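Local coordinates for hypothetical Thioesterase Protein SP_1851 (Streptococcus pneumoniae serotype 4, PDB 4XY5) that is probably a hotdog-fold thioesterase of the PaaI type, expected to hydrolyse thioester substrates, at residues Ile63-Asp68 with Val95-Thr100; Glu93-His96 with Cys102-Asp105. The protein carries 1 engineered substitution. All blocks are in the same frame, centred on the assembly; numbering follows the deposited sequence.

Contact 1 of 2, residues Ile63-Asp68 with Val95-Thr100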
ATOM      1  N   ILE A  63     -19.922   4.739  -8.382  1.00 15.27           N
ATOM      2  CA  ILE A  63     -21.322   4.843  -8.785  1.00 18.40           C
ATOM      3  C   ILE A  63     -21.540   6.101  -9.618  1.00 18.99           C
ATOM      4  O   ILE A  63     -22.261   6.074 -10.615  1.00 21.63           O
ATOM      5  CB  ILE A  63     -22.248   4.833  -7.566  1.00 17.79           C
ATOM      6  CG1 ILE A  63     -22.179   3.462  -6.889  1.00 18.31           C
ATOM      7  CG2 ILE A  63     -23.693   5.127  -7.971  1.00 23.41           C
ATOM      8  CD1 ILE A  63     -22.936   3.394  -5.594  1.00 29.55           C
ATOM      9  N   SER A  64     -20.881   7.188  -9.229  1.00 15.87           N
ATOM     10  CA  SER A  64     -21.041   8.472  -9.902  1.00 16.81           C
ATOM     11  C   SER A  64     -20.544   8.437 -11.350  1.00 21.54           C
ATOM     12  O   SER A  64     -20.890   9.313 -12.146  1.00 22.93           O
ATOM     13  CB  SER A  64     -20.310   9.581  -9.136  1.00 17.28           C
ATOM     14  OG  SER A  64     -18.908   9.501  -9.347  1.00 18.97           O
ATOM     15  N   LEU A  65     -19.726   7.440 -11.681  1.00 17.05           N
ATOM     16  CA  LEU A  65     -19.249   7.254 -13.051  1.00 21.86           C
ATOM     17  C   LEU A  65     -20.132   6.305 -13.849  1.00 21.53           C
ATOM     18  O   LEU A  65     -19.795   5.946 -14.984  1.00 25.51           O
ATOM     19  CB  LEU A  65     -17.814   6.725 -13.056  1.00 23.33           C
ATOM     20  CG  LEU A  65     -16.746   7.676 -12.520  1.00 20.26           C
ATOM     21  CD1 LEU A  65     -15.471   6.899 -12.327  1.00 20.66           C
ATOM     22  CD2 LEU A  65     -16.530   8.837 -13.470  1.00 23.54           C
ATOM     23  N   GLY A  66     -21.253   5.901 -13.256  1.00 23.37           N
ATOM     24  CA  GLY A  66     -22.184   4.990 -13.894  1.00 24.18           C
ATOM     25  C   GLY A  66     -21.663   3.569 -13.909  1.00 28.37           C
ATOM     26  O   GLY A  66     -21.953   2.791 -14.825  1.00 28.39           O
ATOM     27  N   LEU A  67     -20.881   3.227 -12.892  1.00 24.23           N
ATOM     28  CA  LEU A  67     -20.255   1.916 -12.826  1.00 24.64           C
ATOM     29  C   LEU A  67     -20.599   1.190 -11.533  1.00 25.26           C
ATOM     30  O   LEU A  67     -20.990   1.810 -10.543  1.00 23.73           O
ATOM     31  CB  LEU A  67     -18.733   2.037 -12.938  1.00 26.46           C
ATOM     32  CG  LEU A  67     -18.159   2.772 -14.147  1.00 25.21           C
ATOM     33  CD1 LEU A  67     -16.660   2.910 -13.995  1.00 26.81           C
ATOM     34  CD2 LEU A  67     -18.515   2.038 -15.429  1.00 26.52           C
ATOM     35  N   ASP A  68     -20.454  -0.128 -11.562  1.00 24.55           N
ATOM     36  CA  ASP A  68     -20.455  -0.937 -10.354  1.00 31.03           C
ATOM     37  C   ASP A  68     -19.038  -1.428 -10.147  1.00 30.12           C
ATOM     38  O   ASP A  68     -18.297  -1.617 -11.114  1.00 29.36           O
ATOM     39  CB  ASP A  68     -21.414  -2.120 -10.457  1.00 29.24           C
ATOM     40  CG  ASP A  68     -22.857  -1.694 -10.516  1.00 31.15           C
ATOM     41  OD1 ASP A  68     -23.302  -0.951  -9.610  1.00 33.62           O
ATOM     42  OD2 ASP A  68     -23.543  -2.095 -11.478  1.00 38.70           O
ATOM     43  N   VAL A  95      -8.775   9.187 -10.182  1.00 16.86           N
ATOM     44  CA  VAL A  95      -7.577   9.718 -10.809  1.00 17.84           C
ATOM     45  C   VAL A  95      -7.264   8.949 -12.073  1.00 19.46           C
ATOM     46  O   VAL A  95      -6.612   9.471 -12.981  1.00 22.56           O
ATOM     47  CB  VAL A  95      -6.361   9.684  -9.862  1.00 19.87           C
ATOM     48  CG1 VAL A  95      -6.627  10.548  -8.660  1.00 21.98           C
ATOM     49  CG2 VAL A  95      -6.057   8.272  -9.448  1.00 18.72           C
ATOM     50  N   HIS A  96      -7.750   7.720 -12.152  1.00 18.03           N
ATOM     51  CA  HIS A  96      -7.540   6.936 -13.358  1.00 18.07           C
ATOM     52  C   HIS A  96      -8.719   6.033 -13.628  1.00 19.21           C
ATOM     53  O   HIS A  96      -9.123   5.233 -12.777  1.00 17.22           O
ATOM     54  CB  HIS A  96      -6.253   6.099 -13.262  1.00 18.84           C
ATOM     55  CG  HIS A  96      -6.037   5.206 -14.442  1.00 20.45           C
ATOM     56  ND1 HIS A  96      -5.579   5.678 -15.653  1.00 23.47           N
ATOM     57  CD2 HIS A  96      -6.237   3.878 -14.605  1.00 21.50           C
ATOM     58  CE1 HIS A  96      -5.504   4.678 -16.513  1.00 21.91           C
ATOM     59  NE2 HIS A  96      -5.896   3.574 -15.902  1.00 21.93           N
ATOM     60  N   GLN A  97      -9.278   6.167 -14.827  1.00 18.25           N
ATOM     61  CA  GLN A  97     -10.379   5.305 -15.234  1.00 18.92           C
ATOM     62  C   GLN A  97      -9.923   4.400 -16.359  1.00 29.42           C
ATOM     63  O   GLN A  97      -9.881   4.813 -17.521  1.00 29.14           O
ATOM     64  CB  GLN A  97     -11.592   6.130 -15.667  1.00 26.97           C
ATOM     65  CG  GLN A  97     -12.841   5.297 -15.871  1.00 30.29           C
ATOM     66  CD  GLN A  97     -14.066   6.144 -16.142  1.00 29.58           C
ATOM     67  OE1 GLN A  97     -14.037   7.363 -15.989  1.00 26.69           O
ATOM     68  NE2 GLN A  97     -15.149   5.496 -16.548  1.00 32.19           N
ATOM     69  N   GLY A  98      -9.552   3.177 -16.002  1.00 28.54           N
ATOM     70  CA  GLY A  98      -9.138   2.185 -16.976  1.00 31.11           C
ATOM     71  C   GLY A  98     -10.325   1.358 -17.426  1.00 36.19           C
ATOM     72  O   GLY A  98     -11.470   1.662 -17.086  1.00 37.18           O
ATOM     73  N   ARG A  99     -10.062   0.306 -18.189  1.00 38.37           N
ATOM     74  CA  ARG A  99     -11.137  -0.545 -18.683  1.00 41.67           C
ATOM     75  C   ARG A  99     -11.656  -1.504 -17.614  1.00 40.13           C
ATOM     76  O   ARG A  99     -12.858  -1.585 -17.387  1.00 46.93           O
ATOM     77  CB  ARG A  99     -10.678  -1.326 -19.919  1.00 43.95           C
ATOM     78  CG  ARG A  99     -10.786  -0.519 -21.202  1.00 41.74           C
ATOM     79  CD  ARG A  99     -10.511  -1.351 -22.449  1.00 46.73           C
ATOM     80  NE  ARG A  99     -11.632  -1.260 -23.383  1.00 47.76           N
ATOM     81  CZ  ARG A  99     -11.856  -0.222 -24.185  1.00 42.66           C
ATOM     82  NH1 ARG A  99     -11.031   0.817 -24.171  1.00 43.33           N
ATOM     83  NH2 ARG A  99     -12.908  -0.219 -24.997  1.00 39.41           N
ATOM     84  N   THR A 100     -10.761  -2.225 -16.948  1.00 36.74           N
ATOM     85  CA  THR A 100     -11.186  -3.184 -15.927  1.00 42.19           C
ATOM     86  C   THR A 100     -11.059  -2.637 -14.504  1.00 33.93           C
ATOM     87  O   THR A 100     -11.678  -3.153 -13.571  1.00 35.84           O
ATOM     88  CB  THR A 100     -10.376  -4.493 -16.017  1.00 40.27           C
ATOM     89  OG1 THR A 100      -8.976  -4.190 -16.009  1.00 44.55           O
ATOM     90  CG2 THR A 100     -10.722  -5.254 -17.291  1.00 43.13           C
TER
HETATM   91  O   HOH W   1     -17.847   6.145 -16.779  1.00 35.72           O

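Contact 2 of 2, residues Glu93-His96 with Cys102-Asp105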
ATOM      1  N   GLU A  93     -11.909  11.247  -5.578  1.00 14.10           N
ATOM      2  CA  GLU A  93     -11.966  11.469  -7.010  1.00 16.85           C
ATOM      3  C   GLU A  93     -11.303  10.327  -7.755  1.00 17.78           C
ATOM      4  O   GLU A  93     -10.389   9.686  -7.242  1.00 16.99           O
ATOM      5  CB  GLU A  93     -11.312  12.792  -7.377  1.00 23.45           C
ATOM      6  CG  GLU A  93      -9.803  12.764  -7.354  1.00 20.76           C
ATOM      7  CD  GLU A  93      -9.197  14.052  -7.869  1.00 27.68           C
ATOM      8  OE1 GLU A  93      -9.265  15.068  -7.147  1.00 29.66           O
ATOM      9  OE2 GLU A  93      -8.656  14.054  -8.996  1.00 25.28           O
ATOM     10  N   CYS A  94     -11.783  10.060  -8.963  1.00 16.92           N
ATOM     11  CA  CYS A  94     -11.160   9.059  -9.804  1.00 14.28           C
ATOM     12  C   CYS A  94      -9.966   9.674 -10.498  1.00 17.80           C
ATOM     13  O   CYS A  94     -10.120  10.594 -11.300  1.00 18.11           O
ATOM     14  CB  CYS A  94     -12.141   8.517 -10.834  1.00 19.14           C
ATOM     15  SG  CYS A  94     -11.468   7.156 -11.790  1.00 19.52           S
ATOM     16  N   VAL A  95      -8.775   9.187 -10.182  1.00 16.86           N
ATOM     17  CA  VAL A  95      -7.577   9.718 -10.809  1.00 17.84           C
ATOM     18  C   VAL A  95      -7.264   8.949 -12.073  1.00 19.46           C
ATOM     19  O   VAL A  95      -6.612   9.471 -12.981  1.00 22.56           O
ATOM     20  CB  VAL A  95      -6.361   9.684  -9.862  1.00 19.87           C
ATOM     21  CG1 VAL A  95      -6.627  10.548  -8.660  1.00 21.98           C
ATOM     22  CG2 VAL A  95      -6.057   8.272  -9.448  1.00 18.72           C
ATOM     23  N   HIS A  96      -7.750   7.720 -12.152  1.00 18.03           N
ATOM     24  CA  HIS A  96      -7.540   6.936 -13.358  1.00 18.07           C
ATOM     25  C   HIS A  96      -8.719   6.033 -13.628  1.00 19.21           C
ATOM     26  O   HIS A  96      -9.123   5.233 -12.777  1.00 17.22           O
ATOM     27  CB  HIS A  96      -6.253   6.099 -13.262  1.00 18.84           C
ATOM     28  CG  HIS A  96      -6.037   5.206 -14.442  1.00 20.45           C
ATOM     29  ND1 HIS A  96      -5.579   5.678 -15.653  1.00 23.47           N
ATOM     30  CD2 HIS A  96      -6.237   3.878 -14.605  1.00 21.50           C
ATOM     31  CE1 HIS A  96      -5.504   4.678 -16.513  1.00 21.91           C
ATOM     32  NE2 HIS A  96      -5.896   3.574 -15.902  1.00 21.93           N
ATOM     33  N   CYS A 102     -10.311   0.968 -11.795  1.00 22.24           N
ATOM     34  CA  CYS A 102     -10.249   2.394 -11.543  1.00 17.91           C
ATOM     35  C   CYS A 102      -9.367   2.656 -10.334  1.00 19.36           C
ATOM     36  O   CYS A 102      -9.293   1.828  -9.420  1.00 19.56           O
ATOM     37  CB  CYS A 102     -11.635   2.975 -11.294  1.00 21.50           C
ATOM     38  SG  CYS A 102     -12.645   3.145 -12.768  1.00 27.08           S
ATOM     39  N   VAL A 103      -8.712   3.806 -10.325  1.00 14.05           N
ATOM     40  CA  VAL A 103      -7.951   4.219  -9.152  1.00 15.38           C
ATOM     41  C   VAL A 103      -8.540   5.494  -8.560  1.00 13.46           C
ATOM     42  O   VAL A 103      -8.648   6.508  -9.247  1.00 13.84           O
ATOM     43  CB  VAL A 103      -6.471   4.447  -9.485  1.00 15.80           C
ATOM     44  CG1 VAL A 103      -5.712   4.847  -8.218  1.00 14.42           C
ATOM     45  CG2 VAL A 103      -5.875   3.183 -10.108  1.00 18.22           C
ATOM     46  N   MET A 104      -8.930   5.427  -7.290  1.00 13.51           N
ATOM     47  CA  MET A 104      -9.550   6.559  -6.597  1.00 16.61           C
ATOM     48  C   MET A 104      -8.608   7.109  -5.543  1.00 13.67           C
ATOM     49  O   MET A 104      -8.052   6.334  -4.772  1.00 14.77           O
ATOM     50  CB  MET A 104     -10.860   6.152  -5.903  1.00 13.04           C
ATOM     51  CG  MET A 104     -11.717   5.119  -6.623  1.00 21.31           C
ATOM     52  SD  MET A 104     -12.099   5.667  -8.281  1.00 22.92           S
ATOM     53  CE  MET A 104     -13.434   4.616  -8.771  1.00 25.84           C
ATOM     54  N   ASP A 105      -8.445   8.426  -5.499  1.00  9.49           N
ATOM     55  CA  ASP A 105      -7.779   9.072  -4.366  1.00 13.31           C
ATOM     56  C   ASP A 105      -8.843   9.625  -3.422  1.00 15.39           C
ATOM     57  O   ASP A 105      -9.811  10.245  -3.869  1.00 13.04           O
ATOM     58  CB  ASP A 105      -6.857  10.205  -4.814  1.00 16.01           C
ATOM     59  CG  ASP A 105      -5.497   9.709  -5.299  1.00 21.09           C
ATOM     60  OD1 ASP A 105      -5.175   8.504  -5.148  1.00 17.68           O
ATOM     61  OD2 ASP A 105      -4.740  10.548  -5.820  1.00 22.87           O
TER

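Contact 1 of 2, residues Ile63-Asp68 with Val95-Thr100
Leu65 lays both its methyl groups against the end of the Gln97 amide. CD2 is 3.8 Å from Gln97 OE1, and CD1 is 4.0 Å from the same oxygen. The two side chains come from opposite directions. Leu67 meets the other half of the amide, with its CD1 3.9 Å from Gln97 NE2. Each leucine therefore touches one branch of the flat group. Gln97 can span the gap because CG is anti to the backbone N (chi1 -170°) and the chain stays extended beyond it. The backbones remain well separated: Leu65 CA and Gln97 CA are 9.3 Å apart. A water links the backbone of Leu65 to the Gln97 amide. It donates to Leu65 O at 2.7 Å and accepts from Gln97 NE2 at 2.8 Å. The carbonyl it binds lies in a Schellman motif that ends helix 47-64, with Gly66 at the C-prime position and Gly66 N bonded to Ile63 O at 2.8 Å. Leu67 also packs on Val125 of strand 115-127. The contact is small and lies at the surface. Its chemistry is mixed: methyl groups meet an amide, and the one polar link runs through water, so the helix end and the hairpin are probably joined only lightly here.

Contact 2 of 2, residues Glu93-His96 with Cys102-Asp105
Val95 wedges its two methyl groups into the hollow between Val103 and Asp105. CG2, which lies between the backbone N and the carbonyl carbon of its own residue, makes a tight approach of 3.1 Å to Val103 O and lies 3.7 Å from Val103 CG1. The other branch, CG1, reaches Asp105 OD2 at 3.4 Å, crossing that side chain at about a right angle. The bulge brings Val95 there: Val95 and His96 both face Val103, a classic beta bulge. Val103 O accepts from both: Val95 N at 2.8 Å, and His96 N at a longer 3.3 Å, on a lone pair in the carbonyl plane. Val103 N returns a bond to His96 O. Before the bulge, Glu93 and Asp105 form an antiparallel hydrogen-bonded pair. On the other face, Cys94 CB rests 3.8 Å from Met104 SD. The Met104 chain bends at chi2 (-56°), which turns its sulfur up against Cys94. Asp105 OD1 bonds to Thr120 OG1 and forms a salt bridge with Lys118 of the second subunit. The Cys94 and Met104 face packs on helix 47-64, including Val61. The Cys94 backbone hydrogen-bonds to Gly26, just before strand 27-33, and the Met104 backbone to Phe121 of strand 115-127.

Overall arrangement
From the N terminus, the chain passes three strands before helix 47-64, whose end and following turn give the first half of contact 1. It then runs through strand 68-78 and into strand 87-97. Contact 2 opens there at Glu93, before contact 1 has closed its long loop, with 26 residues between its segments. Contact 2 closes further on at 102-105, across a short hairpin, so the two loops cross, overlapping at Val95 and His96. Their centres are about 8 Å apart. They also touch directly: Leu65 packs on Cys94, and Gln97 on Cys102. Contact 2 holds two central strands together, while contact 1 ties their hairpin end to the end of the hotdog helix.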